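Local coordinates for SEC-C motif domain protein (Psychrobacter arcticus, PDB 2I9W), which is of unknown function but binds two zinc ions through cysteine clusters, one of them in a SEC-C motif, around a cystatin-like (NTF2-like) domain, at residues T75-Q80 and Y152-T157; A115-K120 and S136-I141. All coordinates share one frame; numbering follows the deposited sequence.

How the contacts relate
Both contacts lie in the NTF2-like middle domain, their centres about 11 Å apart, and they meet on one antiparallel sheet. Contact 2 pairs 115-120 with 136-141, parts of the two strands of a hairpin inside that sheet. Contact 1 ties the edge strand 149-153, through 152-157, to the chain at 75-80 that follows helix 69-74. Along the sequence contact 2 is nested inside the loop that contact 1 closes. Strands 128-142 and 149-153 are sheet neighbours, with Y152 bonded to V139 and L154 to T137, while L77 packs on V139. The sheet thus carries the hairpin on to 149-153, and L77 and L154 of contact 1 lie next to cysteines of the SEC-C zinc site.

Contact 1: T75-Q80 and Y152-T157; sequences TTLPAQ and YFLDPT
T75, the first residue to leave the helical conformation after helix 69-74, turns its carbonyl to the strand and takes the backbone N-H of F153: T75 O to F153 N is 2.9 Å and almost straight, at 177°. T76 forms a single bridge with F153. Its OG1 stands at the edge of the F153 ring, bonds to I72 O and also receives a water 2.8 Å away; the same water donates to OD2 of D155. The methyl CG2, anti to the backbone N, lies against the F153 carbonyl and CB of D155. L77 returns the backbone bond, its N donating to F153 O at 2.9 Å, while both its methyls meet CD2 of L154, L77 CD2 at 3.9 Å. This leucine pair lies beside the second zinc site: L77 packs near C170 and L154 near C180, both zinc ligands. P78 lays CD over one face of the Y152 ring, 4.0 Å from its centroid, a CH-pi contact displaced toward the rim near CD2. Q80 reaches back with its chain extended beyond CG (chi2 -179°), bringing its amide to the backbone of D155 for a pair of bonds. OE1 accepts D155 N in the carbonyl plane, on a lone pair, at 2.9 Å; NE2 donates to D155 O at 2.8 Å, more bent at 141°. This two-point grip fixes the rotation of the Q80 amide. It also holds the chain at D155, whose OD1 accepts T157 N in an Asx turn. Helix 53-66 borders the contact, R60 touching both T76 and F153, and Y152 and L154 make backbone hydrogen bonds to strand 128-142.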
loop_
_atom_site.group_PDB
_atom_site.type_symbol
_atom_site.label_atom_id
_atom_site.label_comp_id
_atom_site.label_asym_id
_atom_site.label_seq_id
_atom_site.Cartn_x
_atom_site.Cartn_y
_atom_site.Cartn_z
ATOM N N THR A 75 -5.849 0.888 -4.802
ATOM C CA THR A 75 -4.409 0.836 -4.975
ATOM C C THR A 75 -3.897 -0.615 -5.048
ATOM O O THR A 75 -2.674 -0.818 -5.010
ATOM C CB THR A 75 -3.631 1.609 -3.868
ATOM O OG1 THR A 75 -3.968 1.112 -2.569
ATOM C CG2 THR A 75 -3.940 3.138 -3.945
ATOM N N THR A 76 -4.803 -1.597 -5.103
ATOM C CA THR A 76 -4.435 -2.984 -5.381
ATOM C C THR A 76 -4.448 -3.220 -6.885
ATOM O O THR A 76 -5.260 -2.609 -7.600
ATOM C CB THR A 76 -5.398 -3.934 -4.678
ATOM O OG1 THR A 76 -5.380 -3.645 -3.294
ATOM C CG2 THR A 76 -4.991 -5.420 -4.846
ATOM N N LEU A 77 -3.545 -4.072 -7.350
ATOM C CA LEU A 77 -3.493 -4.485 -8.761
ATOM C C LEU A 77 -4.898 -4.611 -9.306
ATOM O O LEU A 77 -5.705 -5.328 -8.711
ATOM C CB LEU A 77 -2.776 -5.839 -8.910
ATOM C CG LEU A 77 -2.510 -6.188 -10.387
ATOM C CD1 LEU A 77 -1.376 -5.319 -10.939
ATOM C CD2 LEU A 77 -2.181 -7.660 -10.547
ATOM N N PRO A 78 -5.228 -3.873 -10.397
ATOM C CA PRO A 78 -6.630 -3.863 -10.882
ATOM C C PRO A 78 -7.274 -5.275 -11.093
ATOM O O PRO A 78 -8.423 -5.476 -10.738
ATOM C CB PRO A 78 -6.542 -3.041 -12.176
ATOM C CG PRO A 78 -5.354 -2.120 -11.956
ATOM C CD PRO A 78 -4.382 -2.968 -11.200
ATOM N N ALA A 79 -6.504 -6.229 -11.616
ATOM C CA ALA A 79 -6.966 -7.607 -11.836
ATOM C C ALA A 79 -7.365 -8.351 -10.575
ATOM O O ALA A 79 -8.026 -9.383 -10.677
ATOM C CB ALA A 79 -5.892 -8.416 -12.587
ATOM N N GLN A 80 -6.938 -7.860 -9.409
ATOM C CA GLN A 80 -7.248 -8.491 -8.118
ATOM C C GLN A 80 -8.385 -7.812 -7.378
ATOM O O GLN A 80 -8.860 -8.325 -6.372
ATOM C CB GLN A 80 -6.012 -8.470 -7.208
ATOM C CG GLN A 80 -4.879 -9.339 -7.670
ATOM C CD GLN A 80 -3.692 -9.315 -6.733
ATOM O OE1 GLN A 80 -3.237 -8.251 -6.325
ATOM N NE2 GLN A 80 -3.187 -10.492 -6.374
ATOM N N TYR A 152 1.015 -0.140 -7.993
ATOM C CA TYR A 152 -0.064 -0.955 -7.454
ATOM C C TYR A 152 0.473 -2.061 -6.578
ATOM O O TYR A 152 1.542 -2.623 -6.856
ATOM C CB TYR A 152 -0.905 -1.568 -8.584
ATOM C CG TYR A 152 -1.684 -0.579 -9.375
ATOM C CD1 TYR A 152 -1.136 0.016 -10.489
ATOM C CD2 TYR A 152 -2.958 -0.234 -9.011
ATOM C CE1 TYR A 152 -1.816 0.946 -11.210
ATOM C CE2 TYR A 152 -3.660 0.683 -9.743
ATOM C CZ TYR A 152 -3.076 1.270 -10.847
ATOM O OH TYR A 152 -3.742 2.183 -11.571
ATOM N N PHE A 153 -0.271 -2.362 -5.522
ATOM C CA PHE A 153 0.113 -3.418 -4.587
ATOM C C PHE A 153 -0.262 -4.780 -5.138
ATOM O O PHE A 153 -1.404 -4.977 -5.571
ATOM C CB PHE A 153 -0.591 -3.182 -3.239
ATOM C CG PHE A 153 -0.448 -4.306 -2.272
ATOM C CD1 PHE A 153 0.763 -4.622 -1.729
ATOM C CD2 PHE A 153 -1.557 -5.015 -1.860
ATOM C CE1 PHE A 153 0.871 -5.632 -0.775
ATOM C CE2 PHE A 153 -1.462 -6.017 -0.920
ATOM C CZ PHE A 153 -0.246 -6.354 -0.394
ATOM N N LEU A 154 0.688 -5.716 -5.112
ATOM C CA LEU A 154 0.442 -7.132 -5.500
ATOM C C LEU A 154 -0.003 -7.885 -4.246
ATOM O O LEU A 154 0.791 -8.097 -3.326
ATOM C CB LEU A 154 1.720 -7.767 -6.079
ATOM C CG LEU A 154 2.204 -7.287 -7.434
ATOM C CD1 LEU A 154 3.427 -8.118 -7.845
ATOM C CD2 LEU A 154 1.133 -7.318 -8.504
ATOM N N ASP A 155 -1.289 -8.218 -4.167
ATOM C CA ASP A 155 -1.851 -8.824 -2.936
ATOM C C ASP A 155 -1.516 -10.322 -2.969
ATOM O O ASP A 155 -1.953 -11.030 -3.881
ATOM C CB ASP A 155 -3.347 -8.570 -2.835
ATOM C CG ASP A 155 -3.909 -8.874 -1.473
ATOM O OD1 ASP A 155 -3.610 -9.963 -0.936
ATOM O OD2 ASP A 155 -4.658 -8.030 -0.921
ATOM N N PRO A 156 -0.690 -10.793 -2.004
ATOM C CA PRO A 156 -0.309 -12.204 -2.025
ATOM C C PRO A 156 -1.318 -13.100 -1.317
ATOM O O PRO A 156 -1.131 -14.316 -1.297
ATOM C CB PRO A 156 1.018 -12.209 -1.251
ATOM C CG PRO A 156 0.814 -11.200 -0.244
ATOM C CD PRO A 156 -0.073 -10.110 -0.851
ATOM N N THR A 157 -2.379 -12.524 -0.748
ATOM C CA THR A 157 -3.357 -13.299 0.016
ATOM C C THR A 157 -4.594 -13.747 -0.799
ATOM O O THR A 157 -5.261 -14.703 -0.422
ATOM C CB THR A 157 -3.856 -12.507 1.258
ATOM O OG1 THR A 157 -4.706 -11.445 0.814
ATOM C CG2 THR A 157 -2.684 -11.919 2.114
HETATM O O HOH W 1 -5.135 -5.010 -0.813
#

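Contact 2: A115-K120 and S136-I141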
loop_
_atom_site.group_PDB
_atom_site.type_symbol
_atom_site.label_atom_id
_atom_site.label_comp_id
_atom_site.label_asym_id
_atom_site.label_seq_id
_atom_site.Cartn_x
_atom_site.Cartn_y
_atom_site.Cartn_z
ATOM N N ALA A 115 8.896 -3.112 -7.436
ATOM C CA ALA A 115 9.593 -2.569 -6.292
ATOM C C ALA A 115 9.101 -3.354 -5.076
ATOM O O ALA A 115 7.993 -3.896 -5.069
ATOM C CB ALA A 115 9.299 -1.071 -6.158
ATOM N N GLN A 116 9.931 -3.379 -4.054
ATOM C CA GLN A 116 9.576 -3.893 -2.766
ATOM C C GLN A 116 9.795 -2.837 -1.658
ATOM O O GLN A 116 10.599 -1.938 -1.749
ATOM C CB GLN A 116 10.343 -5.182 -2.457
ATOM C CG GLN A 116 9.650 -6.420 -2.981
ATOM C CD GLN A 116 10.408 -7.718 -2.824
ATOM O OE1 GLN A 116 11.592 -7.754 -2.485
ATOM N NE2 GLN A 116 9.723 -8.819 -3.135
ATOM N N VAL A 117 9.023 -3.016 -0.607
ATOM C CA VAL A 117 9.076 -2.234 0.630
ATOM C C VAL A 117 8.940 -3.253 1.763
ATOM O O VAL A 117 7.947 -4.019 1.826
ATOM C CB VAL A 117 7.895 -1.247 0.744
ATOM C CG1 VAL A 117 7.991 -0.409 2.037
ATOM C CG2 VAL A 117 7.804 -0.369 -0.521
ATOM N N GLU A 118 9.919 -3.241 2.670
ATOM C CA GLU A 118 9.920 -4.057 3.891
ATOM C C GLU A 118 9.550 -3.100 5.019
ATOM O O GLU A 118 10.138 -2.027 5.142
ATOM C CB GLU A 118 11.314 -4.646 4.145
ATOM C CG GLU A 118 11.431 -5.470 5.408
ATOM C CD GLU A 118 12.826 -5.949 5.737
ATOM O OE1 GLU A 118 13.759 -5.796 4.916
ATOM O OE2 GLU A 118 12.997 -6.478 6.864
ATOM N N PHE A 119 8.603 -3.493 5.849
ATOM C CA PHE A 119 8.146 -2.628 6.926
ATOM C C PHE A 119 7.595 -3.399 8.118
ATOM O O PHE A 119 7.314 -4.613 8.028
ATOM C CB PHE A 119 7.088 -1.668 6.374
ATOM C CG PHE A 119 5.831 -2.358 5.946
ATOM C CD1 PHE A 119 5.698 -2.847 4.644
ATOM C CD2 PHE A 119 4.785 -2.554 6.833
ATOM C CE1 PHE A 119 4.528 -3.486 4.270
ATOM C CE2 PHE A 119 3.585 -3.224 6.441
ATOM C CZ PHE A 119 3.464 -3.658 5.151
ATOM N N LYS A 120 7.482 -2.712 9.248
ATOM C CA LYS A 120 6.823 -3.236 10.421
ATOM C C LYS A 120 5.629 -2.357 10.725
ATOM O O LYS A 120 5.769 -1.133 10.887
ATOM C CB LYS A 120 7.777 -3.250 11.624
ATOM C CG LYS A 120 8.913 -4.224 11.449
ATOM C CD LYS A 120 9.875 -4.278 12.617
ATOM C CE LYS A 120 10.969 -5.277 12.280
ATOM N NZ LYS A 120 11.839 -5.636 13.426
ATOM N N SER A 136 6.424 -6.386 1.078
ATOM C CA SER A 136 5.374 -6.192 0.081
ATOM C C SER A 136 5.966 -5.835 -1.287
ATOM O O SER A 136 6.997 -5.083 -1.397
ATOM C CB SER A 136 4.445 -5.098 0.553
ATOM O OG SER A 136 3.636 -5.610 1.608
ATOM N N THR A 137 5.292 -6.339 -2.332
ATOM C CA THR A 137 5.685 -6.128 -3.681
ATOM C C THR A 137 4.647 -5.319 -4.430
ATOM O O THR A 137 3.418 -5.482 -4.227
ATOM C CB THR A 137 5.939 -7.443 -4.455
ATOM O OG1 THR A 137 6.864 -8.249 -3.705
ATOM C CG2 THR A 137 6.527 -7.113 -5.843
ATOM N N PHE A 138 5.179 -4.446 -5.261
ATOM C CA PHE A 138 4.394 -3.488 -6.026
ATOM C C PHE A 138 4.792 -3.551 -7.494
ATOM O O PHE A 138 5.936 -3.853 -7.839
ATOM C CB PHE A 138 4.603 -2.082 -5.483
ATOM C CG PHE A 138 4.285 -1.944 -4.010
ATOM C CD1 PHE A 138 5.213 -2.335 -3.057
ATOM C CD2 PHE A 138 3.053 -1.481 -3.610
ATOM C CE1 PHE A 138 4.943 -2.234 -1.730
ATOM C CE2 PHE A 138 2.790 -1.361 -2.259
ATOM C CZ PHE A 138 3.750 -1.780 -1.343
ATOM N N VAL A 139 3.829 -3.228 -8.364
ATOM C CA VAL A 139 4.065 -3.198 -9.811
ATOM C C VAL A 139 3.644 -1.836 -10.332
ATOM O O VAL A 139 2.638 -1.278 -9.888
ATOM C CB VAL A 139 3.355 -4.351 -10.578
ATOM C CG1 VAL A 139 1.833 -4.233 -10.518
ATOM C CG2 VAL A 139 3.865 -4.423 -12.031
ATOM N N LYS A 140 4.441 -1.323 -11.265
ATOM C CA LYS A 140 4.173 -0.095 -11.990
ATOM C C LYS A 140 3.443 -0.439 -13.291
ATOM O O LYS A 140 3.957 -1.218 -14.128
ATOM C CB LYS A 140 5.487 0.664 -12.264
ATOM C CG LYS A 140 5.352 2.184 -12.215
ATOM C CD LYS A 140 6.676 2.936 -12.468
ATOM C CE LYS A 140 6.644 4.347 -11.821
ATOM N N ILE A 141 2.282 0.191 -13.459
ATOM C CA ILE A 141 1.416 0.047 -14.624
ATOM C C ILE A 141 1.108 1.400 -15.266
ATOM O O ILE A 141 0.709 2.339 -14.583
ATOM C CB ILE A 141 0.081 -0.603 -14.267
ATOM C CG1 ILE A 141 0.282 -1.998 -13.641
ATOM C CG2 ILE A 141 -0.801 -0.670 -15.524
ATOM C CD1 ILE A 141 -1.052 -2.520 -12.999
#
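Residues A115-V117 and S136-F138 make an antiparallel strand pair, part of the hairpin of strands 114-125 and 128-142 in the middle of the NTF2-like sheet. The short segments run at 152° to each other, their axes 4.8 Å apart at closest approach. A115 with F138 is a hydrogen-bonded pair, joined by A115 N to F138 O at 3.1 Å and by F138 N to A115 O at 2.9 Å. V117 and S136 form the next such pair, with V117 N donating to S136 O and S136 N to V117 O. Between them Q116 and T137 are a non-hydrogen-bonded pair whose backbones come close, Q116 CA lying 3.2 Å from S136 O in a CA-H...O contact. Their side chains add a bond on their own face: Q116 runs out extended beyond CG and NE2 donates to OG1 of T137 at 3.0 Å. That hydroxyl lies almost in the Q116 amide plane, and the N-H points at it nearly straight, 167°. A115, V117, S136 and F138 occupy the reverse face. There the CG2 methyl of V117 meets CE1 of the F138 ring at 3.6 Å, the two side chains slanting across one another, while the in-plane edge of that ring at CD1 approaches the A115 carbonyl. F119, its CG in the crowded position between backbone N and carbonyl carbon (chi1 66°), swings its ring toward the partner strand and sets CE1 3.5 Å from OG of S136, which sits at the ring edge. Strand 97-107 pairs with the outer side of 114-125, where V117 touches H106 and F119 touches L101. Beyond 136-141, strand 149-153 takes over: A115 reaches W151, S136 meets F153 and I141 lies against Y152.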